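Local atomic coordinates of homospermidine synthase (Legionella pneumophila subsp. pneumophila str. Philadelphia 1, PDB entry 2PH5), a protein that binds NAD and probably works as a homospermidine synthase, a transferase that makes the polyamine homospermidine. Residues F36-P40 with S41-I45; K335-W339 with K340-K344; S402-I405 with W406-H410. One frame throughout, in Å; residues are numbered along the deposited sequence.

In the fold
Contacts 1 and 3 meet directly: Phe36 CE1 packs 3.6 Å from Ile408 CD1, and Phe36 CZ lies 3.8 Å from Ile405 CG1. A loop of the NAD-binding part thus rests on the end of helix 391-408, which belongs to the C-terminal part of the chain. The centres of these two contacts are about 16 Å apart. Contact 1 leads into the strand where the side chain of Val43 is about 7 Å from that of NAD-binding Phe21; in contact 3 the side chain of Ile404 is about 9 Å from that of NAD-binding Val24. Contact 2 stands apart, its centre about 40 Å from that of contact 3, and packs against the second subunit.

Contact 1: residues F36-P40 with S41-I45; sequences FDIKP and SQVTI
Lys39 and Pro40 begin a short 3-10 turn that Gln42 and Val43 close. Gln42 N donates to Lys39 O at 2.9 Å, and one residue on Val43 N donates to Pro40 O, also at 2.9 Å. Both bonds span three residues, as in a 3-10 turn. From Val43 onward the backbone is extended, and Thr44 and Ile45 run on in strand 43-47. The turn completes a beta-alpha-beta crossover of the Rossmann-type NAD-binding fold: strand 16-19, helix 23-35, then the parallel neighbour strand 43-47. Gln42 is the side chain that draws the two halves together. Its CG stands anti to the carbonyl carbon (chi1 -77°) and the chain beyond is extended, so the amide runs back past the turn toward the incoming loop. There OE1 accepts from Lys39 N at 2.8 Å, with an N-H...O angle of 170°, nearly straight, although the donor is tilted somewhat from the amide's carbonyl plane. NE2 is held in turn by Phe12 O and Asn14 O, so bonds at both ends fix the rotation of the amide. Ile38 meets this side chain obliquely: with CG1 anti to the backbone N (chi1 -162°), its long branch extends over the glutamine. Ile38 CG1 presses tightly on Gln42 OE1 at 2.9 Å, and Ile38 CD1 touches Gln42 CB at 3.3 Å. CD1 of Ile38 also lies 4.5 Å from Val43 CG2, and Phe33 of the preceding helix touches both Ile38 and Val43. Lys39 adds its own chain to the amide, with CG 3.2 Å from Gln42 OE1. A bend at the end of that chain brings Lys39 NZ to 3.5 Å from the same oxygen, where the ammonium would probably favour the carbonyl electrostatically.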
# COMPACT_ATOMS: atom_id res chain seq x y z
N PHE A 36 -14.15 -12.95 -36.61
CA PHE A 36 -14.93 -12.56 -37.78
C PHE A 36 -14.13 -12.59 -39.07
O PHE A 36 -12.99 -12.13 -39.12
CB PHE A 36 -15.51 -11.16 -37.56
CG PHE A 36 -16.56 -11.11 -36.50
CD1 PHE A 36 -17.88 -11.42 -36.80
CD2 PHE A 36 -16.23 -10.80 -35.19
CE1 PHE A 36 -18.86 -11.42 -35.80
CE2 PHE A 36 -17.20 -10.80 -34.19
CZ PHE A 36 -18.51 -11.11 -34.49
N ASP A 37 -14.74 -13.15 -40.11
CA ASP A 37 -14.11 -13.24 -41.42
C ASP A 37 -14.48 -11.94 -42.12
O ASP A 37 -15.09 -11.93 -43.19
CB ASP A 37 -14.66 -14.43 -42.20
CG ASP A 37 -14.08 -14.52 -43.60
OD1 ASP A 37 -12.86 -14.32 -43.75
OD2 ASP A 37 -14.86 -14.78 -44.54
N ILE A 38 -14.08 -10.85 -41.49
CA ILE A 38 -14.37 -9.52 -41.96
C ILE A 38 -13.13 -8.85 -42.55
O ILE A 38 -12.00 -9.26 -42.28
CB ILE A 38 -14.94 -8.69 -40.79
CG1 ILE A 38 -15.66 -7.46 -41.31
CG2 ILE A 38 -13.83 -8.29 -39.83
CD1 ILE A 38 -16.42 -6.71 -40.23
N LYS A 39 -13.36 -7.83 -43.37
CA LYS A 39 -12.27 -7.10 -43.99
C LYS A 39 -12.00 -5.88 -43.12
O LYS A 39 -12.91 -5.37 -42.46
CB LYS A 39 -12.65 -6.61 -45.39
CG LYS A 39 -13.53 -7.56 -46.20
CD LYS A 39 -13.84 -6.98 -47.58
CE LYS A 39 -14.96 -7.75 -48.30
NZ LYS A 39 -16.31 -7.57 -47.67
N PRO A 40 -10.76 -5.39 -43.12
CA PRO A 40 -10.45 -4.21 -42.31
C PRO A 40 -11.29 -3.01 -42.77
O PRO A 40 -11.63 -2.16 -41.96
CB PRO A 40 -8.96 -4.01 -42.55
CG PRO A 40 -8.75 -4.59 -43.91
CD PRO A 40 -9.57 -5.85 -43.84
N SER A 41 -11.64 -2.96 -44.05
CA SER A 41 -12.45 -1.86 -44.56
C SER A 41 -13.83 -1.85 -43.90
O SER A 41 -14.53 -0.85 -43.91
CB SER A 41 -12.60 -1.95 -46.08
OG SER A 41 -13.34 -3.10 -46.46
N GLN A 42 -14.21 -2.98 -43.32
CA GLN A 42 -15.50 -3.07 -42.65
C GLN A 42 -15.43 -2.58 -41.21
O GLN A 42 -16.36 -2.77 -40.42
CB GLN A 42 -16.00 -4.51 -42.67
CG GLN A 42 -16.56 -4.95 -44.00
CD GLN A 42 -16.89 -6.42 -44.02
OE1 GLN A 42 -16.01 -7.27 -44.19
NE2 GLN A 42 -18.16 -6.73 -43.84
N VAL A 43 -14.32 -1.95 -40.86
CA VAL A 43 -14.14 -1.42 -39.52
C VAL A 43 -13.74 0.04 -39.60
O VAL A 43 -12.98 0.44 -40.48
CB VAL A 43 -13.07 -2.23 -38.76
CG1 VAL A 43 -13.07 -1.85 -37.28
CG2 VAL A 43 -13.34 -3.72 -38.92
N THR A 44 -14.26 0.85 -38.69
CA THR A 44 -13.97 2.28 -38.63
C THR A 44 -13.89 2.68 -37.15
O THR A 44 -14.68 2.20 -36.33
CB THR A 44 -15.06 3.11 -39.37
OG1 THR A 44 -14.94 4.49 -39.03
CG2 THR A 44 -16.45 2.62 -39.02
N ILE A 45 -12.92 3.53 -36.81
CA ILE A 45 -12.70 3.98 -35.44
C ILE A 45 -12.77 5.50 -35.31
O ILE A 45 -12.15 6.22 -36.09
CB ILE A 45 -11.30 3.59 -34.93
CG1 ILE A 45 -11.13 2.07 -34.96
CG2 ILE A 45 -11.05 4.15 -33.53
CD1 ILE A 45 -9.72 1.63 -34.68

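Contact 2: residues K335-W339 with K340-K344; sequences KSNEW and KPQNK
Positive phi at two successive residues, Glu338 (53°) and Trp339 (69°), turns the chain back so that Asn337 O faces Lys340 N. The result is a type I' beta turn from Asn337 to Lys340, built onto the Schellman motif that ends helix 325-336. Glu338 is the C-prime residue of that motif, in which Trp339 N reaches back to Leu334 O and Glu338 N, more weakly, to Lys335 O. The turn itself is closed by Lys340 N donating to Asn337 O at 2.9 Å, with an N-H...O angle of 153°. The same oxygen lies against the start of the lysine side chain, with Lys340 CB at 3.0 Å from Asn337 O. Lys340 then bends at each of its last three torsions, and CD comes to 4.0 Å from Glu338 O before the chain leads away. On the other flank the turn brings Asn337 CB to 3.4 Å from Lys340 O. With CG anti to the carbonyl carbon, the Asn337 amide lies alongside, its ND2 4.2 Å from Gln342 CG. The carboxylate of Glu338 points away from this turn and belongs to the dimer interface, where it forms a salt bridge with Arg277 and a hydrogen bond with His287, both of the second subunit. The indole of Trp339 packs on Leu334 and on Leu453 of the second subunit. Beyond the turn Pro341 extends the chain, its ring carbon CD resting 3.2 Å from Trp339 O.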
# COMPACT_ATOMS: atom_id res chain seq x y z
N LYS A 335 -4.02 8.79 -1.73
CA LYS A 335 -4.46 9.20 -0.40
C LYS A 335 -3.40 10.11 0.19
O LYS A 335 -3.73 11.11 0.83
CB LYS A 335 -4.64 7.98 0.51
CG LYS A 335 -5.71 7.01 0.08
CD LYS A 335 -5.68 5.75 0.92
CE LYS A 335 -6.80 4.83 0.49
NZ LYS A 335 -6.84 3.54 1.25
N SER A 336 -2.14 9.75 -0.01
CA SER A 336 -1.00 10.52 0.47
C SER A 336 -1.06 11.95 -0.07
O SER A 336 -0.61 12.89 0.59
CB SER A 336 0.31 9.85 0.05
OG SER A 336 1.44 10.60 0.45
N ASN A 337 -1.61 12.11 -1.27
CA ASN A 337 -1.74 13.42 -1.90
C ASN A 337 -3.10 14.02 -1.59
O ASN A 337 -3.65 14.78 -2.39
CB ASN A 337 -1.60 13.34 -3.42
CG ASN A 337 -0.28 12.78 -3.87
OD1 ASN A 337 0.77 13.05 -3.28
ND2 ASN A 337 -0.31 12.00 -4.94
N GLU A 338 -3.65 13.66 -0.44
CA GLU A 338 -4.96 14.19 -0.03
C GLU A 338 -6.05 14.00 -1.10
O GLU A 338 -6.84 14.91 -1.37
CB GLU A 338 -4.80 15.67 0.32
CG GLU A 338 -5.07 16.01 1.78
CD GLU A 338 -4.01 15.51 2.76
OE1 GLU A 338 -4.38 15.21 3.90
OE2 GLU A 338 -2.82 15.43 2.40
N TRP A 339 -6.10 12.81 -1.71
CA TRP A 339 -7.09 12.47 -2.75
C TRP A 339 -6.92 13.22 -4.07
O TRP A 339 -7.78 13.16 -4.95
CB TRP A 339 -8.52 12.68 -2.21
CG TRP A 339 -8.86 11.77 -1.07
CD1 TRP A 339 -9.15 12.14 0.21
CD2 TRP A 339 -8.89 10.34 -1.08
NE1 TRP A 339 -9.37 11.03 0.99
CE2 TRP A 339 -9.22 9.91 0.22
CE3 TRP A 339 -8.68 9.38 -2.08
CZ2 TRP A 339 -9.34 8.56 0.57
CZ3 TRP A 339 -8.80 8.03 -1.74
CH2 TRP A 339 -9.13 7.63 -0.42
N LYS A 340 -5.81 13.94 -4.19
CA LYS A 340 -5.48 14.69 -5.40
C LYS A 340 -4.83 13.69 -6.35
O LYS A 340 -3.73 13.20 -6.08
CB LYS A 340 -4.44 15.77 -5.10
CG LYS A 340 -4.90 17.20 -5.24
CD LYS A 340 -5.71 17.63 -4.04
CE LYS A 340 -5.48 19.11 -3.75
NZ LYS A 340 -5.64 19.94 -4.99
N PRO A 341 -5.49 13.37 -7.47
CA PRO A 341 -4.92 12.42 -8.42
C PRO A 341 -3.58 12.89 -9.00
O PRO A 341 -3.38 14.07 -9.26
CB PRO A 341 -6.02 12.28 -9.47
CG PRO A 341 -6.75 13.58 -9.39
CD PRO A 341 -6.82 13.83 -7.91
N GLN A 342 -2.67 11.93 -9.18
CA GLN A 342 -1.35 12.20 -9.74
C GLN A 342 -1.50 12.92 -11.07
O GLN A 342 -2.47 12.70 -11.79
CB GLN A 342 -0.59 10.88 -9.97
CG GLN A 342 -0.17 10.11 -8.72
CD GLN A 342 -1.17 9.04 -8.29
OE1 GLN A 342 -0.78 7.99 -7.78
NE2 GLN A 342 -2.46 9.30 -8.50
N ASN A 343 -0.55 13.78 -11.40
CA ASN A 343 -0.62 14.52 -12.65
C ASN A 343 -0.32 13.62 -13.86
O ASN A 343 -0.46 14.05 -15.01
CB ASN A 343 0.34 15.71 -12.63
CG ASN A 343 -0.04 16.74 -11.58
OD1 ASN A 343 -1.22 17.03 -11.37
ND2 ASN A 343 0.97 17.31 -10.91
N LYS A 344 0.08 12.38 -13.60
CA LYS A 344 0.40 11.46 -14.68
C LYS A 344 -0.25 10.09 -14.51
O LYS A 344 -0.36 9.58 -13.40
CB LYS A 344 1.92 11.32 -14.76
CG LYS A 344 2.47 11.21 -16.15
CD LYS A 344 2.01 9.91 -16.79
CE LYS A 344 1.90 10.05 -18.31
NZ LYS A 344 0.78 10.97 -18.69

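Contact 3: residues S402-I405 with W406-H410; sequences SGII and WAIEH
Ile404 and Ile408, one helical turn apart, lie along the same flank of helix 391-408, with Ile404 CG2 4.3 Å from Ile408 CD1. Ile408 CG1 also folds back over the backbone, 3.3 Å from Ile404 O. Beneath these side chains run three regular alpha-helical bonds: Trp406 N to Ser402 O at 3.0 Å, Ala407 N to Gly403 O at 3.0 Å, and Ile408 N to Ile404 O at 3.2 Å. Phe86 of the NAD-binding sheet packs against the flank of Ile404, Ala407 and Ile408. Trp406 points elsewhere: its CB rests 3.4 Å from Gly403 O, and with CG anti to the backbone N (chi1 -176°) the indole swings clear of residues 402-405, toward helix 423-430, where Tyr425 meets it edge-to-face. His410 lies over one indole face, offset toward the rim, with ND1 3.3 Å above the plane and the two rings inclined by about 30°. From there ND1 donates to Trp406 O at 2.8 Å, the oxygen lying close to the imidazole plane. Glu409 has already left helical geometry, and its N reaches Trp406 O only weakly. The imidazole N-H therefore gives this carbonyl the shorter and better of its two bonds, and that bond together with the indole face fixes how the His410 ring is turned.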
# COMPACT_ATOMS: atom_id res chain seq x y z
N SER A 402 -17.84 -11.77 -26.99
CA SER A 402 -18.88 -12.78 -26.83
C SER A 402 -20.24 -12.09 -26.91
O SER A 402 -21.14 -12.55 -27.60
CB SER A 402 -18.78 -13.49 -25.47
OG SER A 402 -17.50 -14.07 -25.27
N GLY A 403 -20.37 -10.98 -26.18
CA GLY A 403 -21.60 -10.23 -26.19
C GLY A 403 -21.94 -9.72 -27.58
O GLY A 403 -23.10 -9.71 -27.98
N ILE A 404 -20.91 -9.31 -28.32
CA ILE A 404 -21.11 -8.82 -29.68
C ILE A 404 -21.67 -9.94 -30.55
O ILE A 404 -22.60 -9.73 -31.32
CB ILE A 404 -19.76 -8.29 -30.30
CG1 ILE A 404 -19.31 -7.02 -29.57
CG2 ILE A 404 -19.93 -8.02 -31.80
CD1 ILE A 404 -17.97 -6.45 -30.06
N ILE A 405 -21.12 -11.14 -30.42
CA ILE A 405 -21.60 -12.27 -31.21
C ILE A 405 -23.04 -12.60 -30.84
O ILE A 405 -23.84 -12.99 -31.69
CB ILE A 405 -20.75 -13.53 -30.99
CG1 ILE A 405 -19.30 -13.24 -31.39
CG2 ILE A 405 -21.31 -14.68 -31.83
CD1 ILE A 405 -18.33 -14.30 -30.92
N TRP A 406 -23.37 -12.45 -29.56
CA TRP A 406 -24.71 -12.74 -29.08
C TRP A 406 -25.73 -11.80 -29.70
O TRP A 406 -26.78 -12.23 -30.18
CB TRP A 406 -24.79 -12.61 -27.55
CG TRP A 406 -26.13 -13.01 -26.99
CD1 TRP A 406 -26.56 -14.28 -26.71
CD2 TRP A 406 -27.23 -12.15 -26.70
NE1 TRP A 406 -27.86 -14.26 -26.26
CE2 TRP A 406 -28.30 -12.96 -26.25
CE3 TRP A 406 -27.43 -10.76 -26.78
CZ2 TRP A 406 -29.54 -12.44 -25.88
CZ3 TRP A 406 -28.67 -10.24 -26.41
CH2 TRP A 406 -29.71 -11.08 -25.96
N ALA A 407 -25.41 -10.52 -29.70
CA ALA A 407 -26.30 -9.51 -30.25
C ALA A 407 -26.55 -9.71 -31.74
O ALA A 407 -27.67 -9.51 -32.20
CB ALA A 407 -25.73 -8.12 -29.98
N ILE A 408 -25.53 -10.11 -32.49
CA ILE A 408 -25.71 -10.32 -33.92
C ILE A 408 -26.79 -11.37 -34.23
O ILE A 408 -27.58 -11.18 -35.15
CB ILE A 408 -24.37 -10.73 -34.59
CG1 ILE A 408 -23.39 -9.56 -34.52
CG2 ILE A 408 -24.61 -11.15 -36.04
CD1 ILE A 408 -22.02 -9.87 -35.03
N GLU A 409 -26.83 -12.46 -33.48
CA GLU A 409 -27.84 -13.46 -33.76
C GLU A 409 -29.13 -13.23 -32.96
O GLU A 409 -30.04 -14.05 -32.96
CB GLU A 409 -27.29 -14.87 -33.51
CG GLU A 409 -26.90 -15.17 -32.09
CD GLU A 409 -26.54 -16.63 -31.89
OE1 GLU A 409 -25.52 -17.08 -32.46
OE2 GLU A 409 -27.29 -17.33 -31.18
N HIS A 410 -29.19 -12.08 -32.29
CA HIS A 410 -30.34 -11.65 -31.51
C HIS A 410 -30.38 -10.13 -31.65
O HIS A 410 -30.36 -9.41 -30.66
CB HIS A 410 -30.17 -12.02 -30.03
CG HIS A 410 -29.98 -13.48 -29.78
ND1 HIS A 410 -28.75 -14.03 -29.51
CD2 HIS A 410 -30.86 -14.50 -29.76
CE1 HIS A 410 -28.88 -15.33 -29.32
NE2 HIS A 410 -30.16 -15.65 -29.47